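Local coordinates for protein (glyceraldehyde 3-phosphate dehydrogenase) (Sulfolobus solfataricus, PDB 1B7G) that oxidises and phosphorylates D-glyceraldehyde 3-phosphate in glycolysis, using NADP in marked preference to NAD, at residues A[21-26]-A[329-334]; A[124-129]-A[319-324]; A[158-163]-A[223-228]; A[272-277]-A[300-305]. The protein carries 1 engineered substitution. All coordinates share one frame; numbering follows the deposited sequence.

Overall arrangement
The C-terminal helices 304-315 and 321-331 pack against the Rossmann part of the chain. Interactions 1 and 2 use the two ends of helix 321-331; their centres lie about 16 Å apart and they touch where Asp-25 OD2 meets Met-319 CE at 3.5 Å. Interaction 4, about 14 Å from interaction 1 between centres, touches it through Ile-334 and Pro-276 and lies where this region meets the catalytic domain. There the side chain of Ile-303 is about 4 Å from that of Cys-139 of the catalytic site. Interaction 3 stands apart in the catalytic-domain sheet, its nearest atoms about 12 Å from interaction 4. Its Ala-162 side chain is about 7 Å from that of His-193, a phosphate-site residue that probably also binds substrate.

Interaction 1: A[21-26]-A[329-334]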
loop_
_atom_site.group_PDB
_atom_site.type_symbol
_atom_site.label_atom_id
_atom_site.label_comp_id
_atom_site.label_asym_id
_atom_site.label_seq_id
_atom_site.Cartn_x
_atom_site.Cartn_y
_atom_site.Cartn_z
ATOM N N ILE A 21 -2.732 -19.749 6.741
ATOM C CA ILE A 21 -4.166 -19.805 6.571
ATOM C C ILE A 21 -4.523 -20.213 5.158
ATOM O O ILE A 21 -5.430 -21.049 4.978
ATOM C CB ILE A 21 -4.875 -18.482 6.939
ATOM C CG1 ILE A 21 -4.629 -18.184 8.404
ATOM C CG2 ILE A 21 -6.374 -18.604 6.654
ATOM C CD1 ILE A 21 -5.169 -16.883 8.956
ATOM N N LYS A 22 -3.785 -19.771 4.154
ATOM C CA LYS A 22 -4.085 -20.138 2.784
ATOM C C LYS A 22 -3.596 -21.517 2.381
ATOM O O LYS A 22 -3.920 -21.940 1.261
ATOM C CB LYS A 22 -3.530 -19.085 1.809
ATOM C CG LYS A 22 -4.151 -17.712 2.055
ATOM C CD LYS A 22 -3.611 -16.733 1.008
ATOM C CE LYS A 22 -4.349 -15.400 1.091
ATOM N NZ LYS A 22 -3.903 -14.513 -0.014
ATOM N N GLN A 23 -2.837 -22.232 3.187
ATOM C CA GLN A 23 -2.338 -23.543 2.742
ATOM C C GLN A 23 -3.427 -24.607 2.981
ATOM O O GLN A 23 -4.058 -24.570 4.039
ATOM C CB GLN A 23 -1.089 -23.903 3.522
ATOM C CG GLN A 23 0.146 -23.041 3.236
ATOM C CD GLN A 23 0.339 -22.672 1.800
ATOM O OE1 GLN A 23 0.687 -23.492 0.941
ATOM N NE2 GLN A 23 0.055 -21.395 1.464
ATOM N N PRO A 24 -3.587 -25.543 2.073
ATOM C CA PRO A 24 -4.566 -26.623 2.239
ATOM C C PRO A 24 -4.173 -27.631 3.295
ATOM O O PRO A 24 -5.049 -28.335 3.840
ATOM C CB PRO A 24 -4.614 -27.291 0.871
ATOM C CG PRO A 24 -3.271 -27.009 0.285
ATOM C CD PRO A 24 -2.895 -25.627 0.779
ATOM N N ASP A 25 -2.886 -27.769 3.600
ATOM C CA ASP A 25 -2.414 -28.799 4.520
ATOM C C ASP A 25 -1.910 -28.282 5.821
ATOM O O ASP A 25 -1.199 -28.954 6.601
ATOM C CB ASP A 25 -1.302 -29.637 3.825
ATOM C CG ASP A 25 -0.125 -28.754 3.383
ATOM O OD1 ASP A 25 -0.299 -27.539 3.174
ATOM O OD2 ASP A 25 0.977 -29.291 3.218
ATOM N N MET A 26 -2.203 -27.003 6.117
ATOM C CA MET A 26 -1.766 -26.445 7.377
ATOM C C MET A 26 -2.919 -25.735 8.082
ATOM O O MET A 26 -3.798 -25.193 7.415
ATOM C CB MET A 26 -0.662 -25.385 7.081
ATOM C CG MET A 26 0.547 -25.946 6.375
ATOM S SD MET A 26 1.929 -24.737 6.307
ATOM C CE MET A 26 3.040 -25.601 5.236
ATOM N N ASN A 329 3.251 -21.669 -4.280
ATOM C CA ASN A 329 3.103 -20.762 -5.383
ATOM C C ASN A 329 1.673 -20.468 -5.796
ATOM O O ASN A 329 1.296 -19.288 -5.941
ATOM C CB ASN A 329 3.934 -21.199 -6.593
ATOM C CG ASN A 329 5.432 -20.987 -6.291
ATOM O OD1 ASN A 329 5.813 -20.361 -5.312
ATOM N ND2 ASN A 329 6.254 -21.600 -7.111
ATOM N N GLU A 330 0.887 -21.526 -6.011
ATOM C CA GLU A 330 -0.482 -21.332 -6.465
ATOM C C GLU A 330 -1.308 -20.635 -5.404
ATOM O O GLU A 330 -2.059 -19.725 -5.681
ATOM C CB GLU A 330 -1.128 -22.707 -6.804
ATOM C CG GLU A 330 -2.427 -22.566 -7.574
ATOM C CD GLU A 330 -3.676 -22.234 -6.816
ATOM O OE1 GLU A 330 -3.788 -22.497 -5.591
ATOM O OE2 GLU A 330 -4.618 -21.687 -7.456
ATOM N N SER A 331 -1.215 -21.121 -4.152
ATOM C CA SER A 331 -2.048 -20.568 -3.116
ATOM C C SER A 331 -1.701 -19.106 -2.793
ATOM O O SER A 331 -2.552 -18.420 -2.194
ATOM C CB SER A 331 -1.957 -21.383 -1.828
ATOM O OG SER A 331 -0.639 -21.395 -1.296
ATOM N N LEU A 332 -0.428 -18.711 -2.971
ATOM C CA LEU A 332 -0.083 -17.338 -2.512
ATOM C C LEU A 332 -0.060 -16.368 -3.668
ATOM O O LEU A 332 0.373 -15.216 -3.488
ATOM C CB LEU A 332 1.276 -17.369 -1.814
ATOM C CG LEU A 332 1.337 -18.204 -0.522
ATOM C CD1 LEU A 332 2.710 -18.046 0.117
ATOM C CD2 LEU A 332 0.270 -17.754 0.471
ATOM N N GLY A 333 -0.395 -16.872 -4.843
ATOM C CA GLY A 333 -0.438 -16.091 -6.063
ATOM C C GLY A 333 0.940 -15.608 -6.501
ATOM O O GLY A 333 1.058 -14.468 -6.958
ATOM N N ILE A 334 1.939 -16.475 -6.425
ATOM C CA ILE A 334 3.309 -16.129 -6.797
ATOM C C ILE A 334 3.411 -16.073 -8.313
ATOM O O ILE A 334 2.766 -16.845 -9.020
ATOM C CB ILE A 334 4.310 -17.127 -6.204
ATOM C CG1 ILE A 334 4.290 -17.159 -4.677
ATOM C CG2 ILE A 334 5.737 -16.881 -6.689
ATOM C CD1 ILE A 334 4.354 -15.803 -3.989
HETATM O O HOH W 1 -3.083 -15.593 -2.547
#
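The turn leading from helix 11-21 into strand 26-32 of the Rossmann domain meets the last turn of helix 321-331, the CA atoms of Lys-22 and Ser-331 lying 6.3 Å apart and the helix closing in a Schellman motif at Gly-333 (phi 67°). Ser-331 holds OG in the crowded position between its backbone N and carbonyl carbon (chi1 62°). There OG accepts from Gln-23 NE2 at 2.8 Å, along a bent path (143° at the hydrogen) that tilts out of the amide plane. The bend of Gln-23 at chi2 brings its amide to this point. The single hydroxyl proton is directed to carbonyls of the preceding turn, Ile-327 O foremost and Thr-328 O as well, while Gln-23 uses NE2 toward Ala-19 O and OE1 toward Arg-313. Lys-22, extended beyond CG, crosses Leu-332 obliquely, its CD 4.0 Å from Leu-332 CD2. That methyl also packs 3.8 Å from Gln-23 NE2. At the tip, Lys-22 NZ donates to a water at 2.9 Å, and the water donates onward to Ser-331 O. Bonds at both ends of the Gln-23 amide fix its rotation, and the lysine charge, relayed by water to a last-turn carbonyl, probably complements the partial negative charge at the C-terminal end of the helix.

Interaction 2: A[124-129]-A[319-324]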
loop_
_atom_site.group_PDB
_atom_site.type_symbol
_atom_site.label_atom_id
_atom_site.label_comp_id
_atom_site.label_asym_id
_atom_site.label_seq_id
_atom_site.Cartn_x
_atom_site.Cartn_y
_atom_site.Cartn_z
ATOM N N ASN A 124 18.000 -25.627 -1.944
ATOM C CA ASN A 124 18.375 -26.806 -1.173
ATOM C C ASN A 124 17.272 -27.368 -0.301
ATOM O O ASN A 124 17.507 -27.826 0.830
ATOM C CB ASN A 124 19.623 -26.447 -0.317
ATOM C CG ASN A 124 19.261 -25.483 0.793
ATOM O OD1 ASN A 124 18.261 -24.759 0.661
ATOM N ND2 ASN A 124 19.993 -25.522 1.899
ATOM N N TYR A 125 16.055 -27.391 -0.819
ATOM C CA TYR A 125 14.941 -28.007 -0.070
ATOM C C TYR A 125 15.276 -29.474 0.260
ATOM O O TYR A 125 15.188 -29.874 1.416
ATOM C CB TYR A 125 13.695 -27.936 -0.931
ATOM C CG TYR A 125 12.436 -28.568 -0.383
ATOM C CD1 TYR A 125 12.206 -29.961 -0.437
ATOM C CD2 TYR A 125 11.459 -27.776 0.158
ATOM C CE1 TYR A 125 11.018 -30.475 0.068
ATOM C CE2 TYR A 125 10.270 -28.274 0.635
ATOM C CZ TYR A 125 10.049 -29.654 0.581
ATOM O OH TYR A 125 8.853 -30.126 1.066
ATOM N N ASN A 126 15.786 -30.193 -0.743
ATOM C CA ASN A 126 16.146 -31.601 -0.530
ATOM C C ASN A 126 17.136 -31.760 0.594
ATOM O O ASN A 126 17.001 -32.694 1.400
ATOM C CB ASN A 126 16.624 -32.290 -1.797
ATOM C CG ASN A 126 15.578 -32.429 -2.852
ATOM O OD1 ASN A 126 14.384 -32.417 -2.533
ATOM N ND2 ASN A 126 15.945 -32.470 -4.142
ATOM N N GLU A 127 18.133 -30.847 0.725
ATOM C CA GLU A 127 19.069 -30.959 1.820
ATOM C C GLU A 127 18.449 -30.656 3.157
ATOM O O GLU A 127 18.936 -31.141 4.196
ATOM C CB GLU A 127 20.300 -30.035 1.615
ATOM C CG GLU A 127 21.254 -30.533 0.567
ATOM C CD GLU A 127 20.821 -30.322 -0.864
ATOM O OE1 GLU A 127 19.743 -29.775 -1.199
ATOM O OE2 GLU A 127 21.609 -30.740 -1.748
ATOM N N ALA A 128 17.388 -29.871 3.226
ATOM C CA ALA A 128 16.763 -29.488 4.471
ATOM C C ALA A 128 15.631 -30.451 4.897
ATOM O O ALA A 128 15.083 -30.235 5.986
ATOM C CB ALA A 128 16.161 -28.073 4.383
ATOM N N LEU A 129 15.304 -31.413 4.083
ATOM C CA LEU A 129 14.212 -32.366 4.408
ATOM C C LEU A 129 14.465 -33.023 5.744
ATOM O O LEU A 129 15.583 -33.484 6.013
ATOM C CB LEU A 129 14.101 -33.421 3.307
ATOM C CG LEU A 129 13.195 -33.089 2.125
ATOM C CD1 LEU A 129 13.354 -34.103 1.005
ATOM C CD2 LEU A 129 11.724 -33.060 2.566
ATOM N N MET A 319 6.221 -33.477 1.668
ATOM C CA MET A 319 6.126 -33.722 0.242
ATOM C C MET A 319 7.396 -33.252 -0.483
ATOM O O MET A 319 8.321 -32.763 0.162
ATOM C CB MET A 319 4.927 -32.978 -0.358
ATOM C CG MET A 319 5.061 -31.447 -0.202
ATOM S SD MET A 319 3.571 -30.644 -0.818
ATOM C CE MET A 319 2.429 -30.957 0.508
ATOM N N SER A 320 7.441 -33.435 -1.781
ATOM C CA SER A 320 8.658 -33.153 -2.535
ATOM C C SER A 320 8.866 -31.631 -2.618
ATOM O O SER A 320 7.899 -30.927 -2.382
ATOM C CB SER A 320 8.600 -33.769 -3.914
ATOM O OG SER A 320 7.772 -33.056 -4.821
ATOM N N ALA A 321 10.056 -31.220 -3.067
ATOM C CA ALA A 321 10.393 -29.821 -3.257
ATOM C C ALA A 321 9.429 -29.200 -4.256
ATOM O O ALA A 321 8.826 -28.146 -4.070
ATOM C CB ALA A 321 11.829 -29.691 -3.783
ATOM N N GLU A 322 9.250 -29.945 -5.343
ATOM C CA GLU A 322 8.380 -29.531 -6.419
ATOM C C GLU A 322 6.915 -29.462 -6.009
ATOM O O GLU A 322 6.192 -28.492 -6.356
ATOM C CB GLU A 322 8.588 -30.429 -7.624
ATOM C CG GLU A 322 8.050 -29.801 -8.907
ATOM C CD GLU A 322 9.097 -28.875 -9.537
ATOM O OE1 GLU A 322 10.173 -28.618 -8.939
ATOM O OE2 GLU A 322 8.844 -28.436 -10.672
ATOM N N ASP A 323 6.416 -30.486 -5.327
ATOM C CA ASP A 323 5.031 -30.445 -4.841
ATOM C C ASP A 323 4.795 -29.255 -3.904
ATOM O O ASP A 323 3.747 -28.597 -3.982
ATOM C CB ASP A 323 4.692 -31.738 -4.079
ATOM C CG ASP A 323 4.443 -32.889 -5.049
ATOM O OD1 ASP A 323 4.210 -32.653 -6.250
ATOM O OD2 ASP A 323 4.502 -34.046 -4.621
ATOM N N SER A 324 5.661 -29.063 -2.924
ATOM C CA SER A 324 5.535 -27.972 -1.956
ATOM C C SER A 324 5.555 -26.608 -2.666
ATOM O O SER A 324 4.603 -25.827 -2.614
ATOM C CB SER A 324 6.657 -27.965 -0.928
ATOM O OG SER A 324 6.465 -26.985 0.075
HETATM O O HOH W 2 12.066 -33.286 -3.117
#
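A capped helix start receives a tyrosine here, linking the weakly bonded, kinked helix 121-128, next to edge strand 118-119 of the parallel sheet, to the C-terminal helix 321-331. Ser-320 is the N-cap, its OG accepting from Asp-323 N at 2.9 Å. CG of Tyr-125 is anti to its backbone N (chi1 177°), which directs the ring toward the start of helix 321-331. Its CB comes 3.8 Å from Ala-321 CB. Further out, CD1 meets the same methyl at 3.4 Å. The ring turns one face to Ala-321, whose CA sits 3.5 Å from the centroid of the Tyr-125 ring and 20° off its normal, a CH-pi contact displaced toward the rim. CE1 comes close to Ala-321 N. CE2, along the opposite ring edge, approaches Ser-324 CB obliquely, on the same side of the ring plane as Ala-321. At the tip, OH lies 3.7 Å from Ser-324 CB and donates to Met-319 O at 2.8 Å, from 47° above the carbonyl plane. Tyr-125 is buried, and this bond gives its hydroxyl proton an acceptor. Ser-324 turns its own OG to Asp-310 and Arg-313, and Tyr-125 also packs on Arg-313 and Ala-314 of helix 304-315. Beside the ring a water joins the two helices, donating to Asn-126 OD1 at 2.5 Å and accepting from Ala-321 N at 2.9 Å.

Interaction 3: A[158-163]-A[223-228]; sequences EKVRAT and INITLK. Unlike the reference sequence in segment 158-163: Lys-159 (reference Asn).
Two central strands of the mixed catalytic-domain sheet, 157-167 and 219-227, pair here antiparallel (172° between their directions) and open into a classic beta bulge at one end. Glu-158 and Lys-159 both face Thr-226, whose carbonyl O accepts from Glu-158 N at 2.8 Å and from Lys-159 N at 3.1 Å, both donors in its plane. Thr-226 N returns a nearly straight bond (167° at the hydrogen) to a lone pair of Lys-159 O at 2.7 Å. The next hydrogen-bonded pair is Arg-161 with Asn-224: Arg-161 N reaches Asn-224 O at 2.9 Å, and Asn-224 N meets Arg-161 O at 2.8 Å, nearly along the C=O axis. The non-hydrogen-bonded pairs, Val-160 with Ile-225 between these two and Ala-162 with Ile-223 beyond them, face the buried side, where Val-160, Ala-162 and Ile-223 pack on helix 139-152. There Ala-162 CB touches Ile-223 CG2 at 3.6 Å. The other face is polar. Lys-159, which differs from the reference sequence, lays CD over the guanidinium of Arg-161, which is held by Val-160 O through NH1 and by Asp-205 through NH2; Asn-224 ND2 bonds Glu-291. At the bulge Glu-158 and Lys-228 run side by side. The two N-H groups converging on Thr-226 O define the bulge, while Glu-158 OE2 and Lys-228 NZ, 4.9 Å apart, probably add at most a weak attraction.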
loop_
_atom_site.group_PDB
_atom_site.type_symbol
_atom_site.label_atom_id
_atom_site.label_comp_id
_atom_site.label_asym_id
_atom_site.label_seq_id
_atom_site.Cartn_x
_atom_site.Cartn_y
_atom_site.Cartn_z
ATOM N N GLU A 158 30.388 -19.315 -11.160
ATOM C CA GLU A 158 31.720 -19.482 -10.584
ATOM C C GLU A 158 32.079 -18.361 -9.639
ATOM O O GLU A 158 32.851 -18.554 -8.696
ATOM C CB GLU A 158 32.704 -19.546 -11.778
ATOM C CG GLU A 158 32.476 -20.799 -12.605
ATOM C CD GLU A 158 32.879 -22.065 -11.863
ATOM O OE1 GLU A 158 33.336 -21.975 -10.700
ATOM O OE2 GLU A 158 32.739 -23.155 -12.438
ATOM N N LYS A 159 31.474 -17.188 -9.870
ATOM C CA LYS A 159 31.771 -16.043 -9.026
ATOM C C LYS A 159 30.666 -14.981 -9.016
ATOM O O LYS A 159 30.017 -14.712 -9.988
ATOM C CB LYS A 159 33.086 -15.376 -9.509
ATOM C CG LYS A 159 33.609 -14.435 -8.426
ATOM C CD LYS A 159 34.685 -13.507 -8.921
ATOM C CE LYS A 159 35.946 -14.242 -9.323
ATOM N NZ LYS A 159 37.076 -13.280 -9.513
ATOM N N VAL A 160 30.440 -14.405 -7.818
ATOM C CA VAL A 160 29.434 -13.363 -7.655
ATOM C C VAL A 160 30.056 -12.167 -6.917
ATOM O O VAL A 160 30.624 -12.351 -5.839
ATOM C CB VAL A 160 28.213 -13.823 -6.822
ATOM C CG1 VAL A 160 27.232 -12.647 -6.570
ATOM C CG2 VAL A 160 27.441 -14.942 -7.496
ATOM N N ARG A 161 29.811 -10.988 -7.475
ATOM C CA ARG A 161 30.174 -9.746 -6.777
ATOM C C ARG A 161 28.882 -8.907 -6.796
ATOM O O ARG A 161 28.243 -8.852 -7.849
ATOM C CB ARG A 161 31.327 -8.972 -7.410
ATOM C CG ARG A 161 32.674 -9.738 -7.402
ATOM C CD ARG A 161 33.181 -9.873 -5.985
ATOM N NE ARG A 161 34.500 -10.517 -5.888
ATOM C CZ ARG A 161 34.661 -11.821 -5.649
ATOM N NH1 ARG A 161 33.559 -12.565 -5.503
ATOM N NH2 ARG A 161 35.865 -12.388 -5.548
ATOM N N ALA A 162 28.457 -8.429 -5.620
ATOM C CA ALA A 162 27.193 -7.710 -5.606
ATOM C C ALA A 162 27.277 -6.515 -4.630
ATOM O O ALA A 162 27.939 -6.574 -3.623
ATOM C CB ALA A 162 26.048 -8.622 -5.129
ATOM N N THR A 163 26.541 -5.517 -5.034
ATOM C CA THR A 163 26.293 -4.354 -4.196
ATOM C C THR A 163 24.786 -4.261 -3.900
ATOM O O THR A 163 23.950 -4.335 -4.775
ATOM C CB THR A 163 26.802 -3.120 -4.956
ATOM O OG1 THR A 163 28.204 -2.969 -4.768
ATOM C CG2 THR A 163 26.108 -1.858 -4.433
ATOM N N ILE A 223 24.409 -6.600 -9.603
ATOM C CA ILE A 223 25.245 -7.797 -9.494
ATOM C C ILE A 223 26.033 -8.149 -10.743
ATOM O O ILE A 223 25.756 -7.735 -11.830
ATOM C CB ILE A 223 24.452 -9.066 -9.119
ATOM C CG1 ILE A 223 23.534 -9.406 -10.296
ATOM C CG2 ILE A 223 23.658 -8.928 -7.832
ATOM C CD1 ILE A 223 23.133 -10.884 -10.234
ATOM N N ASN A 224 27.139 -8.813 -10.414
ATOM C CA ASN A 224 28.075 -9.228 -11.460
ATOM C C ASN A 224 28.375 -10.718 -11.210
ATOM O O ASN A 224 28.963 -11.051 -10.199
ATOM C CB ASN A 224 29.339 -8.393 -11.387
ATOM C CG ASN A 224 30.403 -8.853 -12.374
ATOM O OD1 ASN A 224 30.842 -10.005 -12.462
ATOM N ND2 ASN A 224 30.855 -7.897 -13.179
ATOM N N ILE A 225 27.978 -11.502 -12.212
ATOM C CA ILE A 225 28.165 -12.961 -12.080
ATOM C C ILE A 225 29.195 -13.414 -13.123
ATOM O O ILE A 225 29.205 -12.953 -14.259
ATOM C CB ILE A 225 26.829 -13.690 -12.339
ATOM C CG1 ILE A 225 25.752 -13.371 -11.284
ATOM C CG2 ILE A 225 27.025 -15.214 -12.390
ATOM C CD1 ILE A 225 24.364 -13.788 -11.769
ATOM N N THR A 226 30.099 -14.322 -12.679
ATOM C CA THR A 226 31.027 -14.903 -13.656
ATOM C C THR A 226 30.665 -16.393 -13.801
ATOM O O THR A 226 30.506 -17.042 -12.768
ATOM C CB THR A 226 32.502 -14.803 -13.231
ATOM O OG1 THR A 226 32.784 -13.446 -12.960
ATOM C CG2 THR A 226 33.412 -15.350 -14.336
ATOM N N LEU A 227 30.350 -16.805 -15.006
ATOM C CA LEU A 227 29.934 -18.179 -15.287
ATOM C C LEU A 227 31.097 -19.050 -15.777
ATOM O O LEU A 227 32.135 -18.566 -16.232
ATOM C CB LEU A 227 28.855 -18.168 -16.385
ATOM C CG LEU A 227 27.667 -17.240 -16.101
ATOM C CD1 LEU A 227 26.746 -17.142 -17.294
ATOM C CD2 LEU A 227 26.934 -17.709 -14.856
ATOM N N LYS A 228 30.899 -20.362 -15.725
ATOM C CA LYS A 228 31.981 -21.283 -16.110
ATOM C C LYS A 228 32.225 -21.205 -17.598
ATOM O O LYS A 228 33.338 -21.260 -18.113
ATOM C CB LYS A 228 31.582 -22.687 -15.654
ATOM C CG LYS A 228 32.328 -23.831 -16.345
ATOM C CD LYS A 228 32.644 -24.915 -15.318
ATOM C CE LYS A 228 32.678 -26.298 -15.942
ATOM N NZ LYS A 228 33.276 -27.288 -15.002
#

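Interaction 4: A[272-277]-A[300-305]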
loop_
_atom_site.group_PDB
_atom_site.type_symbol
_atom_site.label_atom_id
_atom_site.label_comp_id
_atom_site.label_asym_id
_atom_site.label_seq_id
_atom_site.Cartn_x
_atom_site.Cartn_y
_atom_site.Cartn_z
ATOM N N ARG A 272 -1.783 -6.543 0.640
ATOM C CA ARG A 272 -0.829 -5.666 1.302
ATOM C C ARG A 272 0.129 -5.007 0.318
ATOM O O ARG A 272 1.145 -4.426 0.726
ATOM C CB ARG A 272 0.005 -6.333 2.400
ATOM C CG ARG A 272 -0.705 -7.098 3.484
ATOM C CD ARG A 272 0.083 -7.257 4.755
ATOM N NE ARG A 272 -0.691 -7.686 5.907
ATOM C CZ ARG A 272 -1.175 -8.906 6.123
ATOM N NH1 ARG A 272 -0.978 -9.858 5.227
ATOM N NH2 ARG A 272 -1.830 -9.195 7.255
ATOM N N ASN A 273 -0.126 -4.967 -0.969
ATOM C CA ASN A 273 0.755 -4.487 -1.992
ATOM C C ASN A 273 2.057 -5.316 -1.999
ATOM O O ASN A 273 3.022 -4.810 -2.574
ATOM C CB ASN A 273 1.154 -3.002 -1.892
ATOM C CG ASN A 273 0.236 -2.098 -1.146
ATOM O OD1 ASN A 273 0.664 -1.320 -0.277
ATOM N ND2 ASN A 273 -1.076 -2.250 -1.358
ATOM N N ASP A 274 2.071 -6.560 -1.543
ATOM C CA ASP A 274 3.259 -7.391 -1.507
ATOM C C ASP A 274 3.730 -7.849 -2.872
ATOM O O ASP A 274 2.970 -8.183 -3.769
ATOM C CB ASP A 274 3.062 -8.645 -0.605
ATOM C CG ASP A 274 3.020 -8.243 0.850
ATOM O OD1 ASP A 274 3.334 -7.050 1.148
ATOM O OD2 ASP A 274 2.689 -9.073 1.710
ATOM N N ILE A 275 5.062 -7.839 -3.061
ATOM C CA ILE A 275 5.650 -8.402 -4.280
ATOM C C ILE A 275 6.783 -9.318 -3.804
ATOM O O ILE A 275 7.945 -8.901 -3.671
ATOM C CB ILE A 275 6.195 -7.400 -5.268
ATOM C CG1 ILE A 275 5.141 -6.398 -5.779
ATOM C CG2 ILE A 275 6.907 -8.048 -6.463
ATOM C CD1 ILE A 275 5.749 -5.287 -6.622
ATOM N N PRO A 276 6.459 -10.592 -3.564
ATOM C CA PRO A 276 7.408 -11.522 -3.009
ATOM C C PRO A 276 8.474 -12.005 -3.987
ATOM O O PRO A 276 9.400 -12.728 -3.589
ATOM C CB PRO A 276 6.574 -12.697 -2.524
ATOM C CG PRO A 276 5.138 -12.344 -2.760
ATOM C CD PRO A 276 5.076 -11.155 -3.657
ATOM N N GLU A 277 8.302 -11.780 -5.267
ATOM C CA GLU A 277 9.214 -12.199 -6.296
ATOM C C GLU A 277 10.435 -11.270 -6.448
ATOM O O GLU A 277 10.288 -10.059 -6.236
ATOM C CB GLU A 277 8.497 -12.222 -7.648
ATOM C CG GLU A 277 7.257 -13.161 -7.656
ATOM C CD GLU A 277 5.983 -12.494 -7.180
ATOM O OE1 GLU A 277 6.012 -11.288 -6.825
ATOM O OE2 GLU A 277 4.924 -13.178 -7.147
ATOM N N GLN A 300 11.238 -6.368 0.693
ATOM C CA GLN A 300 11.690 -7.010 1.910
ATOM C C GLN A 300 10.552 -7.424 2.835
ATOM O O GLN A 300 10.778 -8.302 3.664
ATOM C CB GLN A 300 12.689 -6.215 2.757
ATOM C CG GLN A 300 12.112 -4.938 3.367
ATOM C CD GLN A 300 11.710 -3.914 2.351
ATOM O OE1 GLN A 300 12.212 -3.831 1.210
ATOM N NE2 GLN A 300 10.744 -3.059 2.698
ATOM N N GLU A 301 9.393 -6.781 2.718
ATOM C CA GLU A 301 8.329 -7.218 3.644
ATOM C C GLU A 301 7.794 -8.619 3.320
ATOM O O GLU A 301 7.219 -9.248 4.215
ATOM C CB GLU A 301 7.185 -6.205 3.585
ATOM C CG GLU A 301 7.628 -4.811 4.123
ATOM C CD GLU A 301 6.432 -3.846 3.907
ATOM O OE1 GLU A 301 6.100 -3.570 2.739
ATOM O OE2 GLU A 301 5.833 -3.441 4.901
ATOM N N SER A 302 7.931 -9.056 2.093
ATOM C CA SER A 302 7.315 -10.315 1.680
ATOM C C SER A 302 8.167 -11.378 1.033
ATOM O O SER A 302 7.629 -12.501 0.877
ATOM C CB SER A 302 6.194 -9.947 0.696
ATOM O OG SER A 302 6.645 -9.451 -0.525
ATOM N N ILE A 303 9.356 -11.115 0.527
ATOM C CA ILE A 303 10.113 -12.130 -0.183
ATOM C C ILE A 303 10.286 -13.442 0.559
ATOM O O ILE A 303 10.121 -14.494 -0.089
ATOM C CB ILE A 303 11.488 -11.606 -0.676
ATOM C CG1 ILE A 303 12.199 -12.751 -1.422
ATOM C CG2 ILE A 303 12.291 -11.056 0.517
ATOM C CD1 ILE A 303 13.374 -12.263 -2.300
ATOM N N VAL A 304 10.429 -13.447 1.880
ATOM C CA VAL A 304 10.645 -14.703 2.584
ATOM C C VAL A 304 9.360 -15.440 2.959
ATOM O O VAL A 304 9.462 -16.561 3.492
ATOM C CB VAL A 304 11.565 -14.624 3.798
ATOM C CG1 VAL A 304 12.965 -14.154 3.396
ATOM C CG2 VAL A 304 11.041 -13.780 4.947
ATOM N N VAL A 305 8.204 -14.865 2.755
ATOM C CA VAL A 305 6.945 -15.547 3.098
ATOM C C VAL A 305 6.786 -16.900 2.456
ATOM O O VAL A 305 6.699 -17.882 3.222
ATOM C CB VAL A 305 5.766 -14.583 2.848
ATOM C CG1 VAL A 305 4.404 -15.229 3.076
ATOM C CG2 VAL A 305 5.959 -13.416 3.840
#
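This buried crossing lies at the join of the two domains of the dehydrogenase, where the loop before strand 278-288 runs against the turn leading into helix 304-315. Gln-300, in that turn, probably contacts NAD(+), by analogy with relatives. The backbones come close, the CA atoms of Pro-276 and Ile-303 being 4.0 Å apart.

Van der Waals contact centres on Ser-302. Its CB rests 3.6 Å from Asp-274 CG, while OG, in the crowded position between backbone N and carbonyl carbon (chi1 69°), sits over the Ile-275 to Pro-276 peptide. OG lies 3.3 Å from Pro-276 N, which has no hydrogen to offer. Pro-276 CB in turn packs 3.6 Å from Ser-302 O.

The polar bonds lead outward. His-299 ND1 is hydrogen-bonded to both Ser-302 OG and Ile-275 N, so one imidazole nitrogen links the hydroxyl of 300-305 to the backbone of 272-277. Asp-274 OD2 makes a salt bridge with Arg-15 of helix 11-21, and Glu-301 OE2 makes one with Arg-266 of the second subunit. Asp-274 OD1 and Glu-301 OE1 are 4.7 Å apart; OE1 is hydrogen-bonded to His-299 NE2, and this bond and the arginines probably ease the repulsion of the like charges.

A weak CA-H...O contact finishes the crossing beside the catalytic site, where Ile-303 packs on Cys-139. Pro-276 O, already bonded to Arg-146 NH1, is approached by the CA-H of Ile-303, with CA 3.5 Å from that oxygen and 150° at the hydrogen.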